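Local coordinates for protein N6 adenine specific DNA methylase (Encephalitozoon cuniculi, PDB 3Q87) that probably transfers a methyl group from S-adenosylmethionine to a protein substrate, the translation termination factor eRF1, as the catalytic subunit of the Mtq2-Trm112 complex, at residues E58-G62 and G63-R67. Residues are numbered along the deposited sequence; the frame is centred on the assembly and turned at random.
Sequences ESHRG and GNLVR
Between His60 and Leu65, which touch, the backbone makes one continuous bend: it leaves helix 54-58, turns through Gly62 and Gly63 and enters strand 65-67. Both glycines have backbone angles open to glycine but hardly to other residues, with positive phi (134° at Gly62). Through this bend the chain returns far enough for His60 and Leu65, five residues apart, to meet on its inner side.

The touch is a CH-pi contact. Leu65 CD2 stands 3.5 Å from the centroid of the His60 ring, only 3° off the ring normal, which places the methyl squarely over the middle of one face. In the Rossmann-like methyltransferase fold this is a helix-to-strand connection, leading to the outermost strand of the sheet within this chain, parallel to strand 46-51. Beyond strand 65-67 the sheet continues into the partner subunit of the complex, Val66 and Arg67 pairing in parallel with one of its strands, and Ile115 of that subunit packs on Leu65.

The other methyl lies alongside the root of the histidine, with Leu65 CD1 3.7 Å from His60 CB. With CG anti to the backbone N (chi1 -171°), the His60 ring is carried into the inside of the bend, where its face meets Leu65; His60 CD2 comes to 4.0 Å from Gly63 N. ND1 of His60 makes a weak hydrogen bond to Ser33 O, which may help to set the turn of the ring; the histidine side chain lies about 8 Å from the bound S-adenosylmethionine.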
ATOM      1  N   GLU B  58      -1.933 -14.529   2.128  1.00 16.36           N
ATOM      2  CA  GLU B  58      -1.767 -15.543   3.168  1.00 21.69           C
ATOM      3  C   GLU B  58      -0.467 -16.347   3.025  1.00 22.16           C
ATOM      4  O   GLU B  58      -0.017 -16.970   3.980  1.00 17.97           O
ATOM      5  CB  GLU B  58      -2.960 -16.501   3.174  1.00 21.85           C
ATOM      6  CG  GLU B  58      -4.210 -15.918   3.837  1.00 26.93           C
ATOM      7  CD  GLU B  58      -5.448 -16.779   3.604  1.00 40.59           C
ATOM      8  OE1 GLU B  58      -5.370 -17.744   2.805  1.00 43.48           O
ATOM      9  OE2 GLU B  58      -6.501 -16.487   4.210  1.00 41.77           O
ATOM     10  N   SER B  59       0.130 -16.332   1.835  1.00 17.11           N
ATOM     11  CA  SER B  59       1.414 -16.995   1.624  1.00 21.88           C
ATOM     12  C   SER B  59       2.501 -15.988   1.243  1.00 16.92           C
ATOM     13  O   SER B  59       3.431 -16.297   0.490  1.00 18.17           O
ATOM     14  CB  SER B  59       1.275 -18.081   0.554  1.00 19.53           C
ATOM     15  OG  SER B  59       0.354 -19.071   0.983  1.00 22.35           O
ATOM     16  N   HIS B  60       2.384 -14.780   1.776  1.00 18.89           N
ATOM     17  CA  HIS B  60       3.253 -13.672   1.377  1.00 20.88           C
ATOM     18  C   HIS B  60       4.646 -13.801   2.008  1.00 23.00           C
ATOM     19  O   HIS B  60       4.774 -14.267   3.148  1.00 19.89           O
ATOM     20  CB  HIS B  60       2.582 -12.348   1.772  1.00 17.57           C
ATOM     21  CG  HIS B  60       3.259 -11.127   1.234  1.00 17.47           C
ATOM     22  ND1 HIS B  60       2.742 -10.381   0.193  1.00 17.29           N
ATOM     23  CD2 HIS B  60       4.400 -10.505   1.610  1.00 11.14           C
ATOM     24  CE1 HIS B  60       3.541  -9.362  -0.054  1.00 11.70           C
ATOM     25  NE2 HIS B  60       4.546  -9.406   0.802  1.00 18.72           N
ATOM     26  N   ARG B  61       5.684 -13.404   1.266  1.00 19.65           N
ATOM     27  CA  ARG B  61       7.057 -13.410   1.778  1.00 21.09           C
ATOM     28  C   ARG B  61       7.156 -12.629   3.080  1.00 31.24           C
ATOM     29  O   ARG B  61       7.969 -12.931   3.956  1.00 27.00           O
ATOM     30  CB  ARG B  61       8.011 -12.799   0.755  1.00 25.13           C
ATOM     31  CG  ARG B  61       8.360 -13.742  -0.365  1.00 21.47           C
ATOM     32  CD  ARG B  61       9.011 -12.996  -1.492  1.00 19.42           C
ATOM     33  NE  ARG B  61       9.477 -13.905  -2.528  1.00 21.49           N
ATOM     34  CZ  ARG B  61       8.682 -14.619  -3.312  1.00 18.05           C
ATOM     35  NH1 ARG B  61       7.368 -14.532  -3.175  1.00 14.87           N
ATOM     36  NH2 ARG B  61       9.204 -15.408  -4.247  1.00 22.97           N
ATOM     37  N   GLY B  62       6.321 -11.609   3.198  1.00 24.60           N
ATOM     38  CA  GLY B  62       6.204 -10.881   4.440  1.00 26.32           C
ATOM     39  C   GLY B  62       6.208  -9.397   4.197  1.00 28.11           C
ATOM     40  O   GLY B  62       6.924  -8.907   3.320  1.00 16.67           O
ATOM     41  N   GLY B  63       5.408  -8.671   4.968  1.00 18.31           N
ATOM     42  CA  GLY B  63       5.356  -7.240   4.782  1.00 20.42           C
ATOM     43  C   GLY B  63       4.167  -6.642   5.489  1.00 17.32           C
ATOM     44  O   GLY B  63       3.624  -7.234   6.417  1.00 20.74           O
ATOM     45  N   ASN B  64       3.763  -5.464   5.046  1.00 14.44           N
ATOM     46  CA  ASN B  64       2.615  -4.793   5.636  1.00 11.86           C
ATOM     47  C   ASN B  64       1.439  -4.971   4.691  1.00 17.14           C
ATOM     48  O   ASN B  64       1.339  -4.298   3.671  1.00 15.43           O
ATOM     49  CB  ASN B  64       2.973  -3.336   5.874  1.00 14.01           C
ATOM     50  CG  ASN B  64       4.242  -3.202   6.710  1.00 19.20           C
ATOM     51  OD1 ASN B  64       4.270  -3.602   7.872  1.00 18.19           O
ATOM     52  ND2 ASN B  64       5.298  -2.678   6.114  1.00 16.32           N
ATOM     53  N   LEU B  65       0.577  -5.922   5.029  1.00 15.12           N
ATOM     54  CA  LEU B  65      -0.371  -6.471   4.080  1.00 16.51           C
ATOM     55  C   LEU B  65      -1.766  -5.871   4.210  1.00 14.63           C
ATOM     56  O   LEU B  65      -2.328  -5.796   5.311  1.00 16.16           O
ATOM     57  CB  LEU B  65      -0.428  -7.992   4.234  1.00 12.48           C
ATOM     58  CG  LEU B  65       0.943  -8.684   4.158  1.00 21.13           C
ATOM     59  CD1 LEU B  65       0.769 -10.188   4.154  1.00 16.83           C
ATOM     60  CD2 LEU B  65       1.737  -8.244   2.926  1.00 13.85           C
ATOM     61  N   VAL B  66      -2.305  -5.442   3.071  1.00 12.29           N
ATOM     62  CA  VAL B  66      -3.668  -4.949   2.983  1.00 12.15           C
ATOM     63  C   VAL B  66      -4.380  -5.658   1.848  1.00 12.95           C
ATOM     64  O   VAL B  66      -3.877  -5.689   0.724  1.00  9.96           O
ATOM     65  CB  VAL B  66      -3.691  -3.427   2.713  1.00 14.24           C
ATOM     66  CG1 VAL B  66      -5.134  -2.887   2.788  1.00 13.02           C
ATOM     67  CG2 VAL B  66      -2.781  -2.703   3.711  1.00 12.62           C
ATOM     68  N   ARG B  67      -5.529  -6.262   2.127  1.00 12.33           N
ATOM     69  CA  ARG B  67      -6.340  -6.752   1.020  1.00 14.18           C
ATOM     70  C   ARG B  67      -7.223  -5.589   0.574  1.00 14.22           C
ATOM     71  O   ARG B  67      -7.991  -5.054   1.370  1.00 14.35           O
ATOM     72  CB  ARG B  67      -7.187  -7.956   1.402  1.00 14.07           C
ATOM     73  CG  ARG B  67      -8.188  -8.281   0.306  1.00 17.17           C
ATOM     74  CD  ARG B  67      -8.757  -9.652   0.432  1.00 22.52           C
ATOM     75  NE  ARG B  67      -9.524 -10.022  -0.758  1.00 23.77           N
ATOM     76  CZ  ARG B  67     -10.841 -10.193  -0.772  1.00 23.54           C
ATOM     77  NH1 ARG B  67     -11.540 -10.017   0.339  1.00 23.60           N
ATOM     78  NH2 ARG B  67     -11.458 -10.534  -1.894  1.00 21.49           N
TER